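Local structure of protein CT_858 (Chlamydia trachomatis, 3DOR) at residues E403-D408 and E443-H448; L356-L361 and Q452-I457; P299-Q304 and L347-L352. The protein is a secreted chlamydial protease, known as CPAF, that probably acts as a serine-type endopeptidase and forms a dimer in its mature form. All blocks are in the same frame, centred on the assembly; numbering follows the deposited sequence.

Contact 1: E403-D408 and E443-H448; sequences EGYTVD and EKIHPH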
loop_
_atom_site.group_PDB
_atom_site.type_symbol
_atom_site.label_atom_id
_atom_site.label_comp_id
_atom_site.label_asym_id
_atom_site.label_seq_id
_atom_site.Cartn_x
_atom_site.Cartn_y
_atom_site.Cartn_z
ATOM N N GLU B 403 7.798 14.693 -11.222
ATOM C CA GLU B 403 8.410 15.092 -9.961
ATOM C C GLU B 403 9.530 16.098 -10.190
ATOM O O GLU B 403 10.586 16.048 -9.550
ATOM C CB GLU B 403 8.910 13.865 -9.190
ATOM C CG GLU B 403 7.753 12.988 -8.723
ATOM C CD GLU B 403 8.186 11.850 -7.819
ATOM O OE1 GLU B 403 8.793 12.122 -6.755
ATOM O OE2 GLU B 403 7.907 10.683 -8.169
ATOM N N GLY B 404 9.275 17.015 -11.120
ATOM C CA GLY B 404 10.231 18.051 -11.438
ATOM C C GLY B 404 10.959 17.831 -12.744
ATOM O O GLY B 404 11.359 18.795 -13.399
ATOM N N TYR B 405 11.146 16.573 -13.138
ATOM C CA TYR B 405 11.868 16.306 -14.377
ATOM C C TYR B 405 11.019 16.614 -15.605
ATOM O O TYR B 405 9.924 16.073 -15.772
ATOM C CB TYR B 405 12.351 14.861 -14.427
ATOM C CG TYR B 405 13.430 14.643 -15.461
ATOM C CD1 TYR B 405 14.771 14.869 -15.152
ATOM C CD2 TYR B 405 13.113 14.215 -16.748
ATOM C CE1 TYR B 405 15.776 14.670 -16.102
ATOM C CE2 TYR B 405 14.113 14.013 -17.712
ATOM C CZ TYR B 405 15.439 14.244 -17.379
ATOM O OH TYR B 405 16.420 14.054 -18.323
ATOM N N THR B 406 11.545 17.480 -16.464
ATOM C CA THR B 406 10.837 17.910 -17.665
ATOM C C THR B 406 10.475 16.770 -18.609
ATOM O O THR B 406 11.340 15.983 -18.996
ATOM C CB THR B 406 11.670 18.953 -18.439
ATOM O OG1 THR B 406 12.019 20.040 -17.564
ATOM C CG2 THR B 406 10.867 19.489 -19.628
ATOM N N VAL B 407 9.197 16.682 -18.977
ATOM C CA VAL B 407 8.739 15.631 -19.882
ATOM C C VAL B 407 8.959 16.011 -21.345
ATOM O O VAL B 407 8.634 17.120 -21.775
ATOM C CB VAL B 407 7.250 15.273 -19.643
ATOM C CG1 VAL B 407 6.721 14.386 -20.777
ATOM C CG2 VAL B 407 7.115 14.534 -18.307
ATOM N N ASP B 408 9.504 15.052 -22.086
ATOM C CA ASP B 408 9.858 15.188 -23.498
ATOM C C ASP B 408 9.445 13.954 -24.282
ATOM O O ASP B 408 8.983 12.979 -23.712
ATOM C CB ASP B 408 11.383 15.295 -23.612
ATOM C CG ASP B 408 11.815 16.553 -24.271
ATOM O OD1 ASP B 408 13.039 16.761 -24.411
ATOM O OD2 ASP B 408 10.920 17.336 -24.650
ATOM N N GLU B 443 18.717 7.023 -19.960
ATOM C CA GLU B 443 20.128 6.746 -20.163
ATOM C C GLU B 443 20.954 7.893 -19.620
ATOM O O GLU B 443 22.078 7.712 -19.142
ATOM C CB GLU B 443 20.410 6.586 -21.647
ATOM C CG GLU B 443 19.653 5.434 -22.254
ATOM C CD GLU B 443 20.569 4.469 -22.961
ATOM O OE1 GLU B 443 21.151 4.868 -23.994
ATOM O OE2 GLU B 443 20.709 3.320 -22.480
ATOM N N LYS B 444 20.391 9.089 -19.697
ATOM C CA LYS B 444 21.113 10.245 -19.216
ATOM C C LYS B 444 20.175 11.351 -18.811
ATOM O O LYS B 444 19.008 11.377 -19.202
ATOM C CB LYS B 444 22.077 10.753 -20.295
ATOM C CG LYS B 444 21.408 11.091 -21.616
ATOM C CD LYS B 444 22.426 11.455 -22.695
ATOM C CE LYS B 444 23.319 10.281 -23.050
ATOM N NZ LYS B 444 24.177 10.562 -24.243
ATOM N N ILE B 445 20.698 12.243 -17.986
ATOM C CA ILE B 445 19.951 13.392 -17.546
ATOM C C ILE B 445 20.149 14.450 -18.607
ATOM O O ILE B 445 21.271 14.708 -19.041
ATOM C CB ILE B 445 20.465 13.906 -16.192
ATOM C CG1 ILE B 445 19.717 13.177 -15.073
ATOM C CG2 ILE B 445 20.270 15.408 -16.097
ATOM C CD1 ILE B 445 20.556 12.859 -13.904
ATOM N N HIS B 446 19.048 15.036 -19.046
ATOM C CA HIS B 446 19.096 16.086 -20.044
ATOM C C HIS B 446 18.884 17.386 -19.306
ATOM O O HIS B 446 18.070 17.455 -18.393
ATOM C CB HIS B 446 18.012 15.834 -21.089
ATOM C CG HIS B 446 18.215 14.553 -21.829
ATOM N ND1 HIS B 446 19.074 14.444 -22.903
ATOM C CD2 HIS B 446 17.759 13.301 -21.584
ATOM C CE1 HIS B 446 19.137 13.181 -23.284
ATOM N NE2 HIS B 446 18.349 12.466 -22.498
ATOM N N PRO B 447 19.630 18.433 -19.677
ATOM C CA PRO B 447 19.499 19.731 -19.011
ATOM C C PRO B 447 18.103 20.327 -19.031
ATOM O O PRO B 447 17.407 20.271 -20.045
ATOM C CB PRO B 447 20.535 20.604 -19.725
ATOM C CG PRO B 447 20.766 19.909 -21.034
ATOM C CD PRO B 447 20.681 18.457 -20.710
ATOM N N HIS B 448 17.698 20.872 -17.888
ATOM C CA HIS B 448 16.394 21.505 -17.735
ATOM C C HIS B 448 16.340 22.547 -18.850
ATOM O O HIS B 448 17.350 23.161 -19.180
ATOM C CB HIS B 448 16.308 22.165 -16.355
ATOM C CG HIS B 448 14.959 22.718 -16.016
ATOM N ND1 HIS B 448 14.540 23.966 -16.423
ATOM C CD2 HIS B 448 13.939 22.201 -15.287
ATOM C CE1 HIS B 448 13.323 24.195 -15.957
ATOM N NE2 HIS B 448 12.938 23.139 -15.263
HETATM O O HOH W 1 10.894 21.407 -13.542
#
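One straight hydrogen bond joins the segments directly: the backbone N-H of H446 donates to OH of Y405 over 2.9 Å, at an N-H...O angle of 169°. The Y405 ring reaches there because CG is anti to the backbone N (chi1 -163°), which carries the phenol back across to 443-448 although CB points away from it. The H446 nitrogen meets the phenol at the ring edge, near its plane. A second, indirect link is water 1, which donates to the carbonyl O of G404 at 2.7 Å and lies in the plane of the H448 ring, 3.2 Å from NE2. On its other nitrogen, ND1, H448 accepts from the backbone N of R450 and V451. In the S41 protease region, the contact fastens the short hairpin of strands 401-402 and 405-406 to 443-448, whose strand 444-445 pairs with 361-368. Between the two segments apolar packing is thin, CE1 of Y405 approaching CG1 of I445 to 4.3 Å; F442 and Y350 also pack on the phenol. H446 sets its imidazole edge beside the phenol oxygen, while its NE2 bonds Y414 of helix 409-428. T406 crosses H448 at about a right angle, OG1 lying 3.7 Å from CD2 of H448.

Contact 2: L356-L361 and Q452-I457; sequences LTDRPL and QYSKPI. With SO4 (sulfate ion), chain Q.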
loop_
_atom_site.group_PDB
_atom_site.type_symbol
_atom_site.label_atom_id
_atom_site.label_comp_id
_atom_site.label_asym_id
_atom_site.label_seq_id
_atom_site.Cartn_x
_atom_site.Cartn_y
_atom_site.Cartn_z
ATOM N N LEU B 356 21.392 21.485 -12.735
ATOM C CA LEU B 356 22.771 21.762 -12.359
ATOM C C LEU B 356 23.762 21.473 -13.469
ATOM O O LEU B 356 24.946 21.255 -13.209
ATOM C CB LEU B 356 23.140 20.947 -11.134
ATOM C CG LEU B 356 22.288 21.231 -9.898
ATOM C CD1 LEU B 356 22.572 20.173 -8.838
ATOM C CD2 LEU B 356 22.590 22.628 -9.385
ATOM N N THR B 357 23.280 21.460 -14.707
ATOM C CA THR B 357 24.152 21.191 -15.841
ATOM C C THR B 357 23.608 21.794 -17.128
ATOM O O THR B 357 22.407 22.043 -17.243
ATOM C CB THR B 357 24.328 19.681 -16.057
ATOM O OG1 THR B 357 25.222 19.463 -17.154
ATOM C CG2 THR B 357 22.981 19.023 -16.367
ATOM N N ASP B 358 24.501 22.035 -18.087
ATOM C CA ASP B 358 24.115 22.574 -19.388
ATOM C C ASP B 358 24.415 21.528 -20.465
ATOM O O ASP B 358 24.233 21.771 -21.660
ATOM C CB ASP B 358 24.859 23.887 -19.682
ATOM C CG ASP B 358 26.375 23.721 -19.729
ATOM O OD1 ASP B 358 26.885 22.655 -19.326
ATOM O OD2 ASP B 358 27.060 24.672 -20.157
ATOM N N ARG B 359 24.873 20.361 -20.019
ATOM C CA ARG B 359 25.198 19.239 -20.899
ATOM C C ARG B 359 24.603 17.964 -20.301
ATOM O O ARG B 359 24.423 17.859 -19.089
ATOM C CB ARG B 359 26.724 19.086 -21.046
ATOM C CG ARG B 359 27.484 18.830 -19.731
ATOM C CD ARG B 359 29.002 18.920 -19.932
ATOM N NE ARG B 359 29.752 18.816 -18.680
ATOM C CZ ARG B 359 30.106 17.672 -18.106
ATOM N NH1 ARG B 359 29.783 16.516 -18.669
ATOM N NH2 ARG B 359 30.785 17.681 -16.968
ATOM N N PRO B 360 24.280 16.979 -21.147
ATOM C CA PRO B 360 23.707 15.740 -20.612
ATOM C C PRO B 360 24.666 15.010 -19.672
ATOM O O PRO B 360 25.887 15.089 -19.824
ATOM C CB PRO B 360 23.386 14.938 -21.871
ATOM C CG PRO B 360 24.436 15.405 -22.842
ATOM C CD PRO B 360 24.457 16.897 -22.608
ATOM N N LEU B 361 24.101 14.308 -18.696
ATOM C CA LEU B 361 24.893 13.557 -17.728
ATOM C C LEU B 361 24.556 12.066 -17.801
ATOM O O LEU B 361 23.408 11.678 -17.616
ATOM C CB LEU B 361 24.617 14.075 -16.310
ATOM C CG LEU B 361 24.877 15.563 -16.040
ATOM C CD1 LEU B 361 24.434 15.919 -14.628
ATOM C CD2 LEU B 361 26.349 15.867 -16.238
ATOM N N GLN B 452 19.702 26.143 -15.809
ATOM C CA GLN B 452 20.886 25.297 -15.899
ATOM C C GLN B 452 22.092 25.961 -15.233
ATOM O O GLN B 452 22.671 26.883 -15.801
ATOM C CB GLN B 452 21.254 25.046 -17.372
ATOM C CG GLN B 452 20.176 24.414 -18.251
ATOM C CD GLN B 452 20.538 24.484 -19.731
ATOM O OE1 GLN B 452 21.690 24.737 -20.080
ATOM N NE2 GLN B 452 19.560 24.248 -20.603
ATOM N N TYR B 453 22.491 25.516 -14.050
ATOM C CA TYR B 453 23.671 26.117 -13.443
ATOM C C TYR B 453 24.868 25.523 -14.193
ATOM O O TYR B 453 25.010 24.299 -14.272
ATOM C CB TYR B 453 23.753 25.777 -11.963
ATOM C CG TYR B 453 24.791 26.599 -11.226
ATOM C CD1 TYR B 453 24.599 27.963 -11.006
ATOM C CD2 TYR B 453 25.967 26.016 -10.752
ATOM C CE1 TYR B 453 25.548 28.725 -10.334
ATOM C CE2 TYR B 453 26.922 26.772 -10.079
ATOM C CZ TYR B 453 26.703 28.124 -9.874
ATOM O OH TYR B 453 27.633 28.876 -9.203
ATOM N N SER B 454 25.727 26.375 -14.744
ATOM C CA SER B 454 26.871 25.889 -15.510
ATOM C C SER B 454 28.221 26.290 -14.950
ATOM O O SER B 454 29.233 26.109 -15.609
ATOM C CB SER B 454 26.773 26.367 -16.968
ATOM O OG SER B 454 26.721 27.789 -17.038
ATOM N N LYS B 455 28.246 26.844 -13.745
ATOM C CA LYS B 455 29.508 27.239 -13.145
ATOM C C LYS B 455 30.039 26.116 -12.259
ATOM O O LYS B 455 29.365 25.118 -12.064
ATOM C CB LYS B 455 29.316 28.536 -12.362
ATOM C CG LYS B 455 28.858 29.643 -13.283
ATOM C CD LYS B 455 28.580 30.942 -12.589
ATOM C CE LYS B 455 27.878 31.892 -13.565
ATOM N NZ LYS B 455 27.873 33.284 -13.078
ATOM N N PRO B 456 31.258 26.260 -11.725
ATOM C CA PRO B 456 31.769 25.180 -10.877
ATOM C C PRO B 456 30.927 24.851 -9.649
ATOM O O PRO B 456 30.289 25.715 -9.051
ATOM C CB PRO B 456 33.204 25.622 -10.548
ATOM C CG PRO B 456 33.243 27.086 -10.904
ATOM C CD PRO B 456 32.321 27.221 -12.067
ATOM N N ILE B 457 30.920 23.569 -9.305
ATOM C CA ILE B 457 30.149 23.070 -8.187
ATOM C C ILE B 457 30.988 22.181 -7.287
ATOM O O ILE B 457 31.768 21.335 -7.764
ATOM C CB ILE B 457 28.944 22.212 -8.676
ATOM C CG1 ILE B 457 28.020 23.048 -9.562
ATOM C CG2 ILE B 457 28.170 21.665 -7.477
ATOM C CD1 ILE B 457 26.868 22.250 -10.179
HETATM S S SO4 Q . 31.558 21.363 -16.832
HETATM O O1 SO4 Q . 31.538 22.673 -16.068
HETATM O O2 SO4 Q . 30.263 21.240 -17.602
HETATM O O3 SO4 Q . 32.708 21.321 -17.825
HETATM O O4 SO4 Q . 31.747 20.261 -15.809
HETATM O O HOH W 2 22.217 23.566 -22.634
#
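Q452 lies along the backbone of T357 and D358. Its CB sits 3.2 Å from the carbonyl O of T357. CG is anti to the carbonyl carbon of its own residue (chi1 -57°) and stays beside the same oxygen, and from there the chain runs extended (chi2 168°). OE1 comes to rest against CA and CB of D358, 3.3 Å from CB. There it accepts from water 2, which also donates to the carbonyl O of D358, so that the water bridges the two segments. The other branch of the amide, NE2, turns back to the carbonyl O of H448.

Next to this, CB of S454 packs against the D358 carboxylate, 3.6 Å from OD2. On the buried side L356 rests on two residues: CD2 of L356 lies 4.2 Å from CB of Y453, and CB of L356 lies 4.1 Å from CD1 of I457. These side chains pack against strand 333-337 and helix 316-330 of the S41 fold, where 452-457 leads into strand 457-461, next to 333-337 in the mixed sheet. Within 356-361, OG1 of T357 donates to a lone pair of the R359 carbonyl O, in its plane. R359 grips a sulfate, probably from the crystallisation liquor, through NE to O2 (2.7 Å) and NH2 to O4.

With no direct hydrogen bond between them, the two loops adhere through packing and one shared water, while their polar groups turn largely to other partners, as where R481 binds the carbonyl oxygens of L356 and K455.

Contact 3: P299-Q304 and L347-L352; sequences PTYSWQ and LYLYAL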
loop_
_atom_site.group_PDB
_atom_site.type_symbol
_atom_site.label_atom_id
_atom_site.label_comp_id
_atom_site.label_asym_id
_atom_site.label_seq_id
_atom_site.Cartn_x
_atom_site.Cartn_y
_atom_site.Cartn_z
ATOM N N PRO B 299 18.611 18.530 1.628
ATOM C CA PRO B 299 18.421 17.657 2.788
ATOM C C PRO B 299 17.890 16.243 2.569
ATOM O O PRO B 299 18.252 15.315 3.306
ATOM C CB PRO B 299 17.511 18.500 3.682
ATOM C CG PRO B 299 16.576 19.107 2.682
ATOM C CD PRO B 299 17.484 19.479 1.500
ATOM N N THR B 300 17.035 16.074 1.571
ATOM C CA THR B 300 16.458 14.767 1.285
ATOM C C THR B 300 15.951 14.749 -0.146
ATOM O O THR B 300 15.752 15.812 -0.745
ATOM C CB THR B 300 15.259 14.477 2.209
ATOM O OG1 THR B 300 14.645 13.244 1.816
ATOM C CG2 THR B 300 14.219 15.596 2.106
ATOM N N TYR B 301 15.757 13.552 -0.697
ATOM C CA TYR B 301 15.232 13.437 -2.043
ATOM C C TYR B 301 13.780 12.972 -2.037
ATOM O O TYR B 301 13.188 12.718 -3.086
ATOM C CB TYR B 301 16.123 12.540 -2.914
ATOM C CG TYR B 301 17.473 13.187 -3.187
ATOM C CD1 TYR B 301 18.606 12.816 -2.463
ATOM C CD2 TYR B 301 17.600 14.230 -4.112
ATOM C CE1 TYR B 301 19.835 13.470 -2.642
ATOM C CE2 TYR B 301 18.836 14.894 -4.300
ATOM C CZ TYR B 301 19.941 14.507 -3.556
ATOM O OH TYR B 301 21.145 15.168 -3.682
ATOM N N SER B 302 13.199 12.842 -0.853
ATOM C CA SER B 302 11.784 12.506 -0.796
ATOM C C SER B 302 11.216 13.886 -0.465
ATOM O O SER B 302 11.011 14.245 0.695
ATOM C CB SER B 302 11.480 11.465 0.294
ATOM O OG SER B 302 11.672 11.984 1.584
ATOM N N TRP B 303 11.019 14.675 -1.517
ATOM C CA TRP B 303 10.546 16.046 -1.389
ATOM C C TRP B 303 9.373 16.283 -0.451
ATOM O O TRP B 303 9.305 17.324 0.198
ATOM C CB TRP B 303 10.214 16.619 -2.773
ATOM C CG TRP B 303 9.283 15.772 -3.578
ATOM C CD1 TRP B 303 9.601 14.661 -4.315
ATOM C CD2 TRP B 303 7.878 15.983 -3.756
ATOM N NE1 TRP B 303 8.475 14.171 -4.945
ATOM C CE2 TRP B 303 7.407 14.964 -4.617
ATOM C CE3 TRP B 303 6.973 16.935 -3.271
ATOM C CZ2 TRP B 303 6.067 14.878 -5.008
ATOM C CZ3 TRP B 303 5.640 16.846 -3.661
ATOM C CH2 TRP B 303 5.201 15.824 -4.520
ATOM N N GLN B 304 8.459 15.326 -0.374
ATOM C CA GLN B 304 7.286 15.470 0.475
ATOM C C GLN B 304 7.605 15.497 1.973
ATOM O O GLN B 304 6.819 16.006 2.769
ATOM C CB GLN B 304 6.280 14.351 0.154
ATOM C CG GLN B 304 5.990 14.223 -1.347
ATOM C CD GLN B 304 4.772 13.363 -1.674
ATOM O OE1 GLN B 304 3.629 13.738 -1.388
ATOM N NE2 GLN B 304 5.014 12.205 -2.285
ATOM N N LEU B 347 13.130 10.194 -9.515
ATOM C CA LEU B 347 12.698 11.192 -10.490
ATOM C C LEU B 347 12.976 12.610 -9.986
ATOM O O LEU B 347 13.355 13.488 -10.766
ATOM C CB LEU B 347 11.210 11.015 -10.816
ATOM C CG LEU B 347 10.824 9.732 -11.581
ATOM C CD1 LEU B 347 9.309 9.569 -11.558
ATOM C CD2 LEU B 347 11.346 9.785 -13.021
ATOM N N TYR B 348 12.796 12.825 -8.687
ATOM C CA TYR B 348 13.050 14.133 -8.087
ATOM C C TYR B 348 14.554 14.414 -8.113
ATOM O O TYR B 348 14.991 15.530 -8.398
ATOM C CB TYR B 348 12.537 14.157 -6.654
ATOM C CG TYR B 348 12.875 15.426 -5.897
ATOM C CD1 TYR B 348 12.309 16.654 -6.260
ATOM C CD2 TYR B 348 13.729 15.390 -4.793
ATOM C CE1 TYR B 348 12.581 17.816 -5.533
ATOM C CE2 TYR B 348 14.009 16.542 -4.057
ATOM C CZ TYR B 348 13.428 17.751 -4.428
ATOM O OH TYR B 348 13.663 18.879 -3.678
ATOM N N LEU B 349 15.339 13.385 -7.802
ATOM C CA LEU B 349 16.793 13.475 -7.829
ATOM C C LEU B 349 17.189 13.895 -9.245
ATOM O O LEU B 349 18.037 14.769 -9.429
ATOM C CB LEU B 349 17.406 12.105 -7.487
ATOM C CG LEU B 349 18.906 11.779 -7.672
ATOM C CD1 LEU B 349 19.188 11.587 -9.115
ATOM C CD2 LEU B 349 19.799 12.874 -7.104
ATOM N N TYR B 350 16.555 13.281 -10.243
ATOM C CA TYR B 350 16.844 13.588 -11.645
ATOM C C TYR B 350 16.473 15.023 -12.008
ATOM O O TYR B 350 17.160 15.659 -12.797
ATOM C CB TYR B 350 16.102 12.615 -12.580
ATOM C CG TYR B 350 16.686 11.214 -12.632
ATOM C CD1 TYR B 350 17.769 10.851 -11.826
ATOM C CD2 TYR B 350 16.156 10.249 -13.490
ATOM C CE1 TYR B 350 18.311 9.562 -11.870
ATOM C CE2 TYR B 350 16.686 8.964 -13.544
ATOM C CZ TYR B 350 17.763 8.626 -12.731
ATOM O OH TYR B 350 18.273 7.353 -12.780
ATOM N N ALA B 351 15.386 15.531 -11.440
ATOM C CA ALA B 351 14.968 16.901 -11.717
ATOM C C ALA B 351 16.021 17.887 -11.203
ATOM O O ALA B 351 16.388 18.837 -11.887
ATOM C CB ALA B 351 13.628 17.179 -11.053
ATOM N N LEU B 352 16.506 17.664 -9.991
ATOM C CA LEU B 352 17.515 18.546 -9.420
ATOM C C LEU B 352 18.801 18.519 -10.237
ATOM O O LEU B 352 19.398 19.565 -10.491
ATOM C CB LEU B 352 17.791 18.162 -7.967
ATOM C CG LEU B 352 16.549 18.203 -7.066
ATOM C CD1 LEU B 352 17.001 18.191 -5.601
ATOM C CD2 LEU B 352 15.723 19.465 -7.348
HETATM O O HOH W 3 14.947 18.454 -1.398
#
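The Y348 ring lies between two aliphatic groups: CB of W303 stands over the centre of one face, 3.8 Å from the ring centroid and almost on the ring normal, and CG of L352, from the next turn of its own helix, lies toward the rim of the other. At its edge, in plane, water 3 sits 2.7 Å from OH and donates to the carbonyl O of T300. The carbonyl O of Y301 approaches CD2 of Y348 to 3.2 Å. The indole and phenol planes meet obliquely, at 43°, with CD1 of W303 reaching CG of Y348. On the Y301 ring, CD2 of L349 lies over one face, 4.0 Å from the centroid, in a CH-pi contact; CD2 of Y348 is at its edge.

CG of Y348 is anti to the backbone N (chi1 174°), which carries its ring toward W303, and L349 has the same arrangement, whereas W303 takes the crowded position between N and the carbonyl carbon (chi1 53°). OG1 of T300 accepts from the backbone N of S302, an ST turn that shapes the loop just before W303.

OH of Y301 is hydrogen-bonded to OE1 of Q338, and NE1 of W303 to OE1 of E403. The loop following strand 290-297 packs onto helix 346-354, with W317 and F320 of helix 316-330 next to Y348 and L352, and with C468 and F472 of helix 468-478 beside L349.

Overall arrangement
Helix 346-354 and the loop after it connect the three sites, all in the S41 protease region of the chain. Contact 3 uses the helix itself, and contact 2 the chain that follows it directly; their centres lie about 17 Å apart, with no touch beyond this continuity. Contact 1 has its centre about 13 Å from each of the others and touches both. Toward contact 2, I445 N lies 2.8 Å from L361 O, a probable hydrogen bond between adjacent strands. Toward contact 3, E403 OE1 lies 2.8 Å from W303 NE1, probably bonded, and G404 and Y405 pack on A351. The sulfate belongs to contact 2 alone.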